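Local coordinates for bifunctional dTDP-4-dehydrorhamnose 3,5-epimerase/dTDP-4-dehydrorhamnose reductase (Arabidopsis thaliana, PDB 4QQR), which catalyses the 3,5-epimerization of dTDP-4-dehydro-6-deoxyglucose and the NADPH-dependent reduction of the product to dTDP-beta-L-rhamnose, and also acts on the UDP-linked sugar, at residues A[21-26]-A[167-172]; A[109-114]-A[205-210]; A[200-205]-A[283-288]; A[31-34]-A[38-41]. All coordinates share one frame; numbering follows the deposited sequence.

Contact 1. Residues A[21-26]-A[167-172]; sequences TGWIGG and RMPISS. With SO4 (sulfate ion), chain H.
S171 OG has two partners: the backbone N of D173 donates to it, and a water lies 2.6 Å away. The same water accepts a weak bond, 3.5 Å long, from W23 NE1, and so spans the two segments in the plane of the indole at its edge. W23 belongs to the glycine-rich GxxGxxG turn of the Rossmann fold, where the first strand gives way to helix 23-34. Because CG of W23 stands anti to the backbone N (chi1 -170°), the indole turns away from the phosphate-binding face of the turn and pushes its six-membered ring against 167-172, the loop after strand 161-166. The outer rim of that ring does the touching. S171 CB comes up at the edge, 3.3 Å from W23 CZ2, and the carbonyl P169 O lies near the ring plane, 3.4 Å from W23 CH2. The pyrrolidine of P169 slants across the neighbouring corner, its CB 3.7 Å from W23 CZ3. L200 packs against both W23 and P169, so the indole is wedged among buried groups.

At the other end of W23, its backbone N at the start of the helix donates to a sulfate that T71 OG1 also binds. W23, I24 and T71 are inferred NADPH-binding residues, and the anion, probably from the crystallisation liquor, sits where a cofactor phosphate would be expected. G22, at the N-cap position, brings its CA to 3.1 Å from sulfate O3.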
loop_
_atom_site.group_PDB
_atom_site.type_symbol
_atom_site.label_atom_id
_atom_site.label_comp_id
_atom_site.label_asym_id
_atom_site.label_seq_id
_atom_site.Cartn_x
_atom_site.Cartn_y
_atom_site.Cartn_z
ATOM N N THR A 21 20.987 12.155 -3.234
ATOM C CA THR A 21 20.606 12.538 -4.585
ATOM C C THR A 21 19.631 13.722 -4.616
ATOM O O THR A 21 19.756 14.602 -5.459
ATOM C CB THR A 21 19.962 11.320 -5.301
ATOM O OG1 THR A 21 20.990 10.407 -5.714
ATOM C CG2 THR A 21 19.125 11.754 -6.509
ATOM N N GLY A 22 18.680 13.753 -3.687
ATOM C CA GLY A 22 17.542 14.650 -3.794
ATOM C C GLY A 22 17.649 16.018 -3.140
ATOM O O GLY A 22 18.667 16.354 -2.538
ATOM N N TRP A 23 16.583 16.804 -3.244
ATOM C CA TRP A 23 16.601 18.184 -2.778
ATOM C C TRP A 23 16.728 18.264 -1.251
ATOM O O TRP A 23 17.733 18.747 -0.728
ATOM C CB TRP A 23 15.364 18.937 -3.298
ATOM C CG TRP A 23 15.368 20.450 -3.084
ATOM C CD1 TRP A 23 16.423 21.226 -2.695
ATOM C CD2 TRP A 23 14.256 21.346 -3.243
ATOM N NE1 TRP A 23 16.041 22.543 -2.607
ATOM C CE2 TRP A 23 14.718 22.644 -2.938
ATOM C CE3 TRP A 23 12.921 21.179 -3.625
ATOM C CZ2 TRP A 23 13.889 23.764 -2.991
ATOM C CZ3 TRP A 23 12.098 22.290 -3.677
ATOM C CH2 TRP A 23 12.583 23.567 -3.356
ATOM N N ILE A 24 15.713 17.785 -0.538
ATOM C CA ILE A 24 15.717 17.785 0.927
ATOM C C ILE A 24 16.901 17.014 1.565
ATOM O O ILE A 24 17.549 17.500 2.506
ATOM C CB ILE A 24 14.362 17.262 1.449
ATOM C CG1 ILE A 24 13.275 18.295 1.164
ATOM C CG2 ILE A 24 14.409 16.948 2.953
ATOM C CD1 ILE A 24 11.891 17.851 1.613
ATOM N N GLY A 25 17.176 15.820 1.046
ATOM C CA GLY A 25 18.256 14.992 1.556
ATOM C C GLY A 25 19.604 15.678 1.462
ATOM O O GLY A 25 20.441 15.569 2.370
ATOM N N GLY A 26 19.811 16.388 0.352
ATOM C CA GLY A 26 20.983 17.223 0.186
ATOM C C GLY A 26 21.008 18.366 1.181
ATOM O O GLY A 26 22.055 18.655 1.766
ATOM N N ARG A 167 4.286 20.217 1.386
ATOM C CA ARG A 167 3.580 20.670 0.178
ATOM C C ARG A 167 4.399 21.754 -0.512
ATOM O O ARG A 167 5.034 22.571 0.160
ATOM C CB ARG A 167 2.199 21.250 0.507
ATOM C CG ARG A 167 1.146 20.281 1.029
ATOM C CD ARG A 167 -0.044 20.168 0.084
ATOM N NE ARG A 167 -0.606 21.461 -0.249
ATOM C CZ ARG A 167 -1.343 21.704 -1.328
ATOM N NH1 ARG A 167 -1.622 20.746 -2.189
ATOM N NH2 ARG A 167 -1.799 22.916 -1.544
ATOM N N MET A 168 4.362 21.742 -1.849
ATOM C CA MET A 168 5.046 22.717 -2.711
ATOM C C MET A 168 6.324 23.309 -2.127
ATOM O O MET A 168 6.378 24.519 -1.892
ATOM C CB MET A 168 4.092 23.868 -3.059
ATOM C CG MET A 168 2.946 23.470 -3.979
ATOM S SD MET A 168 1.404 24.309 -3.552
ATOM C CE MET A 168 0.613 24.373 -5.157
ATOM N N PRO A 169 7.355 22.472 -1.891
ATOM C CA PRO A 169 8.539 22.940 -1.142
ATOM C C PRO A 169 9.212 24.150 -1.793
ATOM O O PRO A 169 9.244 24.242 -3.028
ATOM C CB PRO A 169 9.468 21.725 -1.144
ATOM C CG PRO A 169 8.979 20.855 -2.274
ATOM C CD PRO A 169 7.518 21.106 -2.416
ATOM N N ILE A 170 9.729 25.057 -0.958
ATOM C CA ILE A 170 10.288 26.357 -1.388
ATOM C C ILE A 170 11.600 26.689 -0.675
ATOM O O ILE A 170 11.762 26.417 0.510
ATOM C CB ILE A 170 9.275 27.496 -1.115
ATOM C CG1 ILE A 170 8.313 27.661 -2.291
ATOM C CG2 ILE A 170 9.972 28.816 -0.802
ATOM C CD1 ILE A 170 7.154 28.577 -1.985
ATOM N N SER A 171 12.535 27.288 -1.397
ATOM C CA SER A 171 13.866 27.534 -0.861
ATOM C C SER A 171 14.314 28.975 -1.101
ATOM O O SER A 171 13.770 29.668 -1.963
ATOM C CB SER A 171 14.860 26.577 -1.518
ATOM O OG SER A 171 16.190 26.876 -1.168
ATOM N N SER A 172 15.312 29.410 -0.335
ATOM C CA SER A 172 15.983 30.675 -0.583
ATOM C C SER A 172 16.850 30.585 -1.854
ATOM O O SER A 172 17.292 31.594 -2.385
ATOM C CB SER A 172 16.848 31.054 0.615
ATOM O OG SER A 172 17.952 30.175 0.709
HETATM S S SO4 H . 14.086 15.420 -5.840
HETATM O O1 SO4 H . 12.778 16.084 -5.875
HETATM O O2 SO4 H . 13.838 13.976 -5.796
HETATM O O3 SO4 H . 14.817 15.835 -4.641
HETATM O O4 SO4 H . 14.904 15.762 -7.014
HETATM O O HOH W 1 18.053 25.166 -1.508
#

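Contact 2. Residues A[109-114]-A[205-210]; sequences INYATG and PISIEM
Different chi1 settings bring Y111 and S207 together. Y111 CG is anti to its carbonyl carbon (chi1 -64°), which sends the phenol from the strand toward the helix, while S207 OG is tucked between its own N and carbonyl carbon (chi1 75°), turned to the tyrosine and back to the preceding helical turn. The result is a buried hydrogen bond between a central strand of the parallel Rossmann sheet and helix 200-212, which packs over that sheet. Y111 OH donates to S207 OG at 2.5 Å, and the serine oxygen lies in the ring plane, at the edge. S207 OG is in turn bonded to L204 O, so a short hydrogen-bond chain joins phenol, serine and helix backbone and helps to hold the ring in place. S207 CB lies 3.9 Å from Y111 CE1.

Y111 is an NADPH-binding residue by similarity, and I24 of the same inferred site packs against it; S207 therefore probably acts as a second-shell residue that positions the tyrosine.

The axes of 109-113 and 205-210 come within 9.9 Å and run roughly antiparallel, at 145°. I109, unlike Y111, leaves the backbone directly toward the helix, but meets mostly backbone there. L164 of the adjacent strand touches I109, Y111 and S207 alike and fills in around them. The delta methyl CD1 of I109 lies 4.5 Å from both S207 O and M210 C.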
loop_
_atom_site.group_PDB
_atom_site.type_symbol
_atom_site.label_atom_id
_atom_site.label_comp_id
_atom_site.label_asym_id
_atom_site.label_seq_id
_atom_site.Cartn_x
_atom_site.Cartn_y
_atom_site.Cartn_z
ATOM N N ILE A 109 12.338 9.789 10.640
ATOM C CA ILE A 109 11.688 10.981 10.121
ATOM C C ILE A 109 11.393 10.756 8.653
ATOM O O ILE A 109 12.302 10.739 7.824
ATOM C CB ILE A 109 12.585 12.197 10.264
ATOM C CG1 ILE A 109 12.953 12.402 11.740
ATOM C CG2 ILE A 109 11.901 13.415 9.677
ATOM C CD1 ILE A 109 11.763 12.728 12.661
ATOM N N ASN A 110 10.118 10.568 8.338
ATOM C CA ASN A 110 9.689 10.313 6.967
ATOM C C ASN A 110 9.074 11.567 6.296
ATOM O O ASN A 110 7.961 11.982 6.617
ATOM C CB ASN A 110 8.737 9.108 6.963
ATOM C CG ASN A 110 8.193 8.782 5.590
ATOM O OD1 ASN A 110 8.943 8.472 4.670
ATOM N ND2 ASN A 110 6.869 8.798 5.461
ATOM N N TYR A 111 9.837 12.177 5.395
ATOM C CA TYR A 111 9.372 13.281 4.575
ATOM C C TYR A 111 8.394 12.768 3.531
ATOM O O TYR A 111 8.688 11.840 2.789
ATOM C CB TYR A 111 10.572 13.966 3.915
ATOM C CG TYR A 111 11.493 14.587 4.939
ATOM C CD1 TYR A 111 11.199 15.825 5.516
ATOM C CD2 TYR A 111 12.615 13.911 5.388
ATOM C CE1 TYR A 111 12.017 16.375 6.469
ATOM C CE2 TYR A 111 13.438 14.457 6.347
ATOM C CZ TYR A 111 13.138 15.687 6.881
ATOM O OH TYR A 111 13.972 16.226 7.830
ATOM N N ALA A 112 7.210 13.361 3.485
ATOM C CA ALA A 112 6.146 12.850 2.628
ATOM C C ALA A 112 5.316 14.022 2.136
ATOM O O ALA A 112 5.780 15.156 2.179
ATOM C CB ALA A 112 5.279 11.824 3.377
ATOM N N THR A 113 4.085 13.753 1.706
ATOM C CA THR A 113 3.319 14.742 0.952
ATOM C C THR A 113 1.973 15.122 1.557
ATOM O O THR A 113 1.280 14.290 2.146
ATOM C CB THR A 113 3.073 14.261 -0.488
ATOM O OG1 THR A 113 2.432 15.307 -1.228
ATOM C CG2 THR A 113 2.203 12.992 -0.502
ATOM N N GLY A 114 1.602 16.387 1.389
ATOM C CA GLY A 114 0.302 16.839 1.835
ATOM C C GLY A 114 -0.624 16.960 0.651
ATOM O O GLY A 114 -1.813 17.255 0.796
ATOM N N PRO A 205 15.118 22.856 9.362
ATOM C CA PRO A 205 15.720 22.842 10.702
ATOM C C PRO A 205 14.804 22.258 11.790
ATOM O O PRO A 205 15.261 21.442 12.591
ATOM C CB PRO A 205 16.016 24.323 10.954
ATOM C CG PRO A 205 16.296 24.841 9.586
ATOM C CD PRO A 205 15.335 24.144 8.678
ATOM N N ILE A 206 13.536 22.667 11.795
ATOM C CA ILE A 206 12.532 22.165 12.736
ATOM C C ILE A 206 12.414 20.643 12.700
ATOM O O ILE A 206 12.254 19.996 13.727
ATOM C CB ILE A 206 11.146 22.814 12.447
ATOM C CG1 ILE A 206 11.116 24.258 12.988
ATOM C CG2 ILE A 206 9.989 21.953 12.999
ATOM C CD1 ILE A 206 10.022 25.131 12.413
ATOM N N SER A 207 12.514 20.065 11.511
ATOM C CA SER A 207 12.443 18.615 11.402
ATOM C C SER A 207 13.623 17.945 12.100
ATOM O O SER A 207 13.452 16.880 12.697
ATOM C CB SER A 207 12.277 18.144 9.947
ATOM O OG SER A 207 13.471 18.259 9.210
ATOM N N ILE A 208 14.807 18.558 12.049
ATOM C CA ILE A 208 15.935 18.045 12.839
ATOM C C ILE A 208 15.539 18.006 14.322
ATOM O O ILE A 208 15.868 17.052 15.043
ATOM C CB ILE A 208 17.246 18.889 12.698
ATOM C CG1 ILE A 208 17.700 19.055 11.237
ATOM C CG2 ILE A 208 18.357 18.291 13.526
ATOM C CD1 ILE A 208 17.759 17.793 10.437
ATOM N N GLU A 209 14.818 19.040 14.761
ATOM C CA GLU A 209 14.425 19.189 16.169
ATOM C C GLU A 209 13.359 18.183 16.592
ATOM O O GLU A 209 13.306 17.782 17.760
ATOM C CB GLU A 209 13.942 20.624 16.475
ATOM C CG GLU A 209 15.006 21.689 16.231
ATOM C CD GLU A 209 16.247 21.495 17.106
ATOM O OE1 GLU A 209 16.064 21.105 18.296
ATOM O OE2 GLU A 209 17.387 21.720 16.602
ATOM N N MET A 210 12.510 17.790 15.637
ATOM C CA MET A 210 11.437 16.822 15.892
ATOM C C MET A 210 12.041 15.474 16.196
ATOM O O MET A 210 11.614 14.799 17.129
ATOM C CB MET A 210 10.487 16.731 14.701
ATOM C CG MET A 210 9.745 18.041 14.433
ATOM S SD MET A 210 8.509 17.923 13.126
ATOM C CE MET A 210 7.178 17.101 13.990
#

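Contact 3. Residues A[200-205]-A[283-288]; sequences LDELLP and KESLIK
The flat group here is the carboxylate of E202, and S285 comes to it at one oxygen: S285 OG donates to E202 OE1 at 2.5 Å, meeting that oxygen nearly along the C-O direction. This is a buried side-chain bridge between two helices, 200-212 of the Rossmann domain and the C-terminal helix 282-291, and it lies away from the cofactor and zinc sites. The backbones stay 7.5 Å apart, measured from E202 CA to S285 CA, and the glutamate spans the gap fully extended (chi1 178°, chi2 -176°).

Other groups complete the hold on the carboxylate. OE2 accepts a hydrogen bond from the backbone N of M280, just ahead of the C-terminal helix, and N223 ND2 gives OE1 a weak second bond. With both oxygens engaged, the rotation of the group is set. Its position near the N-terminal end of helix 282-291 would be expected to favour the charged form, although E284 OE2, another acid, is 6.7 Å from E202 OE2. F289, one turn beyond S285, packs against E202. Beside the bond itself, S285 CB lies 3.3 Å from E202 OE1.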
loop_
_atom_site.group_PDB
_atom_site.type_symbol
_atom_site.label_atom_id
_atom_site.label_comp_id
_atom_site.label_asym_id
_atom_site.label_seq_id
_atom_site.Cartn_x
_atom_site.Cartn_y
_atom_site.Cartn_z
ATOM N N LEU A 200 11.219 25.342 3.158
ATOM C CA LEU A 200 12.271 24.402 3.581
ATOM C C LEU A 200 13.339 25.025 4.483
ATOM O O LEU A 200 13.822 24.381 5.402
ATOM C CB LEU A 200 12.948 23.751 2.376
ATOM C CG LEU A 200 12.073 22.892 1.469
ATOM C CD1 LEU A 200 12.888 22.367 0.294
ATOM C CD2 LEU A 200 11.417 21.752 2.262
ATOM N N ASP A 201 13.705 26.274 4.214
ATOM C CA ASP A 201 14.737 26.963 4.984
ATOM C C ASP A 201 14.359 27.107 6.453
ATOM O O ASP A 201 15.221 27.010 7.322
ATOM C CB ASP A 201 15.011 28.348 4.389
ATOM C CG ASP A 201 15.700 28.276 3.049
ATOM O OD1 ASP A 201 16.892 28.641 2.986
ATOM O OD2 ASP A 201 15.055 27.846 2.065
ATOM N N GLU A 202 13.078 27.361 6.725
ATOM C CA GLU A 202 12.583 27.400 8.102
ATOM C C GLU A 202 12.219 26.009 8.646
ATOM O O GLU A 202 12.569 25.670 9.777
ATOM C CB GLU A 202 11.378 28.327 8.223
ATOM C CG GLU A 202 10.804 28.365 9.627
ATOM C CD GLU A 202 9.551 29.221 9.717
ATOM O OE1 GLU A 202 8.981 29.536 8.648
ATOM O OE2 GLU A 202 9.139 29.585 10.844
ATOM N N LEU A 203 11.532 25.215 7.823
ATOM C CA LEU A 203 10.922 23.970 8.275
ATOM C C LEU A 203 11.901 22.791 8.397
ATOM O O LEU A 203 11.770 21.953 9.302
ATOM C CB LEU A 203 9.743 23.588 7.376
ATOM C CG LEU A 203 8.333 23.920 7.879
ATOM C CD1 LEU A 203 8.192 23.497 9.334
ATOM C CD2 LEU A 203 8.042 25.383 7.721
ATOM N N LEU A 204 12.886 22.731 7.506
ATOM C CA LEU A 204 13.892 21.674 7.596
ATOM C C LEU A 204 14.691 21.679 8.899
ATOM O O LEU A 204 14.916 20.629 9.486
ATOM C CB LEU A 204 14.810 21.639 6.371
ATOM C CG LEU A 204 14.157 20.994 5.151
ATOM C CD1 LEU A 204 15.168 20.678 4.057
ATOM C CD2 LEU A 204 13.419 19.739 5.580
ATOM N N PRO A 205 15.118 22.856 9.362
ATOM C CA PRO A 205 15.720 22.842 10.702
ATOM C C PRO A 205 14.804 22.258 11.790
ATOM O O PRO A 205 15.261 21.442 12.591
ATOM C CB PRO A 205 16.016 24.323 10.954
ATOM C CG PRO A 205 16.296 24.841 9.586
ATOM C CD PRO A 205 15.335 24.144 8.678
ATOM N N LYS A 283 3.537 33.964 4.437
ATOM C CA LYS A 283 3.873 35.316 4.004
ATOM C C LYS A 283 5.078 35.867 4.751
ATOM O O LYS A 283 6.069 36.245 4.114
ATOM C CB LYS A 283 2.653 36.246 4.041
ATOM C CG LYS A 283 1.573 35.812 3.036
ATOM C CD LYS A 283 0.499 36.869 2.809
ATOM C CE LYS A 283 -0.653 36.301 1.970
ATOM N NZ LYS A 283 -1.811 37.248 1.877
ATOM N N GLU A 284 5.027 35.868 6.082
ATOM C CA GLU A 284 6.163 36.390 6.831
ATOM C C GLU A 284 7.392 35.497 6.646
ATOM O O GLU A 284 8.518 35.996 6.575
ATOM C CB GLU A 284 5.841 36.652 8.321
ATOM C CG GLU A 284 4.987 35.586 9.030
ATOM C CD GLU A 284 5.078 35.644 10.577
ATOM O OE1 GLU A 284 5.435 36.721 11.115
ATOM O OE2 GLU A 284 4.798 34.613 11.252
ATOM N N SER A 285 7.169 34.186 6.534
ATOM C CA SER A 285 8.267 33.232 6.360
ATOM C C SER A 285 8.888 33.370 4.976
ATOM O O SER A 285 10.111 33.313 4.829
ATOM C CB SER A 285 7.784 31.797 6.592
ATOM O OG SER A 285 8.846 30.864 6.533
ATOM N N LEU A 286 8.038 33.545 3.967
ATOM C CA LEU A 286 8.493 33.907 2.625
ATOM C C LEU A 286 9.355 35.178 2.629
ATOM O O LEU A 286 10.459 35.171 2.078
ATOM C CB LEU A 286 7.305 34.088 1.676
ATOM C CG LEU A 286 6.669 32.816 1.126
ATOM C CD1 LEU A 286 5.295 33.104 0.580
ATOM C CD2 LEU A 286 7.558 32.232 0.051
ATOM N N ILE A 287 8.856 36.255 3.240
ATOM C CA ILE A 287 9.609 37.509 3.306
ATOM C C ILE A 287 10.978 37.333 3.958
ATOM O O ILE A 287 12.002 37.735 3.406
ATOM C CB ILE A 287 8.842 38.635 4.071
ATOM C CG1 ILE A 287 7.650 39.144 3.254
ATOM C CG2 ILE A 287 9.776 39.782 4.405
ATOM C CD1 ILE A 287 7.966 39.353 1.781
ATOM N N LYS A 288 10.977 36.716 5.134
ATOM C CA LYS A 288 12.161 36.645 5.969
ATOM C C LYS A 288 13.200 35.645 5.467
ATOM O O LYS A 288 14.406 35.895 5.564
ATOM C CB LYS A 288 11.762 36.316 7.409
ATOM C CG LYS A 288 12.914 35.831 8.258
ATOM C CD LYS A 288 12.466 35.417 9.643
ATOM C CE LYS A 288 13.678 35.177 10.540
ATOM N NZ LYS A 288 14.604 36.365 10.521
#

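Contact 4. Residues A[31-34]-A[38-41]; sequences LCEA and TYTY
One hydrogen bond joins helix and strand: Y39 OH donates to E33 OE2 at 2.7 Å. The carboxylate reaches the phenol at the edge of the ring, near its plane, with the two flat groups turned 60° against each other. The hydroxyl, for its part, meets OE2 from above the carboxylate plane, 39° out of it. An extended glutamate chain carries the acid this far, and on the way E33 CG runs beside the ring, 3.9 Å from Y39 CE1.

Apolar contact is made by C32, whose CB comes obliquely to the ring, 3.5 Å from Y39 CD1. Y39 CG lies between its own N and carbonyl carbon (chi1 76°), a torsion that stands the ring up from the strand against the helix.

The third kind is a sulfur-aromatic contact. C32 SG sits 5.0 Å from the centroid of the Y39 ring, obliquely, and lies closer to the root of the side chain, 3.7 Å from Y39 CB.

These residues lie in the first beta-alpha-beta unit of the Rossmann fold, made of strand 14-18, helix 23-34 and strand 38-41. The contact closes the last turn of the helix onto the strand that follows it, an outermost strand of the sheet within the chain. Strand 14-18 runs alongside as the next strand inward, with F15 touching C32 and I17 packing against both Y39 and Y41.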
loop_
_atom_site.group_PDB
_atom_site.type_symbol
_atom_site.label_atom_id
_atom_site.label_comp_id
_atom_site.label_asym_id
_atom_site.label_seq_id
_atom_site.Cartn_x
_atom_site.Cartn_y
_atom_site.Cartn_z
ATOM N N LEU A 31 22.745 20.917 6.694
ATOM C CA LEU A 31 22.353 21.416 8.008
ATOM C C LEU A 31 23.100 20.730 9.150
ATOM O O LEU A 31 23.490 21.367 10.130
ATOM C CB LEU A 31 20.852 21.271 8.188
ATOM C CG LEU A 31 20.073 22.405 7.537
ATOM C CD1 LEU A 31 18.633 21.996 7.308
ATOM C CD2 LEU A 31 20.152 23.628 8.423
ATOM N N CYS A 32 23.289 19.424 9.010
ATOM C CA CYS A 32 24.061 18.651 9.963
ATOM C C CYS A 32 25.501 19.152 9.998
ATOM O O CYS A 32 26.113 19.209 11.067
ATOM C CB CYS A 32 24.029 17.166 9.597
ATOM S SG CYS A 32 22.444 16.334 9.891
ATOM N N GLU A 33 26.045 19.500 8.831
ATOM C CA GLU A 33 27.380 20.100 8.784
ATOM C C GLU A 33 27.368 21.386 9.589
ATOM O O GLU A 33 28.183 21.570 10.491
ATOM C CB GLU A 33 27.838 20.388 7.348
ATOM C CG GLU A 33 28.479 19.206 6.648
ATOM C CD GLU A 33 28.378 19.294 5.126
ATOM O OE1 GLU A 33 28.092 20.397 4.593
ATOM O OE2 GLU A 33 28.576 18.250 4.462
ATOM N N ALA A 34 26.414 22.254 9.271
ATOM C CA ALA A 34 26.368 23.588 9.850
ATOM C C ALA A 34 26.111 23.556 11.349
ATOM O O ALA A 34 26.543 24.464 12.067
ATOM C CB ALA A 34 25.334 24.446 9.142
ATOM N N THR A 38 27.018 14.749 13.477
ATOM C CA THR A 38 27.502 13.629 12.698
ATOM C C THR A 38 26.354 12.996 11.904
ATOM O O THR A 38 25.350 12.563 12.477
ATOM C CB THR A 38 28.143 12.587 13.614
ATOM O OG1 THR A 38 29.267 13.185 14.278
ATOM C CG2 THR A 38 28.578 11.353 12.827
ATOM N N TYR A 39 26.494 12.956 10.585
ATOM C CA TYR A 39 25.472 12.342 9.751
ATOM C C TYR A 39 26.125 11.489 8.686
ATOM O O TYR A 39 27.277 11.705 8.345
ATOM C CB TYR A 39 24.637 13.412 9.069
ATOM C CG TYR A 39 25.364 14.058 7.916
ATOM C CD1 TYR A 39 26.371 14.992 8.143
ATOM C CD2 TYR A 39 25.050 13.733 6.600
ATOM C CE1 TYR A 39 27.051 15.584 7.085
ATOM C CE2 TYR A 39 25.713 14.316 5.543
ATOM C CZ TYR A 39 26.713 15.237 5.791
ATOM O OH TYR A 39 27.376 15.824 4.743
ATOM N N THR A 40 25.383 10.539 8.134
ATOM C CA THR A 40 25.900 9.732 7.033
ATOM C C THR A 40 24.769 9.447 6.056
ATOM O O THR A 40 23.630 9.267 6.468
ATOM C CB THR A 40 26.531 8.422 7.549
ATOM O OG1 THR A 40 27.583 8.731 8.472
ATOM C CG2 THR A 40 27.092 7.580 6.408
ATOM N N TYR A 41 25.066 9.454 4.761
ATOM C CA TYR A 41 24.080 9.080 3.750
ATOM C C TYR A 41 24.116 7.572 3.577
ATOM O O TYR A 41 25.191 6.978 3.513
ATOM C CB TYR A 41 24.361 9.769 2.408
ATOM C CG TYR A 41 24.107 11.270 2.384
ATOM C CD1 TYR A 41 22.862 11.790 2.715
ATOM C CD2 TYR A 41 25.107 12.162 1.999
ATOM C CE1 TYR A 41 22.620 13.158 2.685
ATOM C CE2 TYR A 41 24.876 13.535 1.961
ATOM C CZ TYR A 41 23.624 14.026 2.309
ATOM O OH TYR A 41 23.370 15.387 2.279
#

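How the contacts relate
From the N terminus, helix 23-34 enters contact 1 at its start and contact 4 at its end. Contact 4 closes first, a tight loop back onto strand 38-41, and it falls wholly within the much longer loop that contact 1 completes at 167-172. Y41 OH, bonded to G25 O, links the two. Contact 2 opens at 109-114, inside that long loop, and closes at 205-210, so it crosses contact 1. Contact 3 opens on the helix where contact 2 closes, shares P205 with it, and crosses it to reach 283-288. Helix 200-212 thus connects the sheet, helix 23-34 (L200 packs on W23) and the C-terminal helix; its L200 N is also bonded to I170 O of the 167-172 loop.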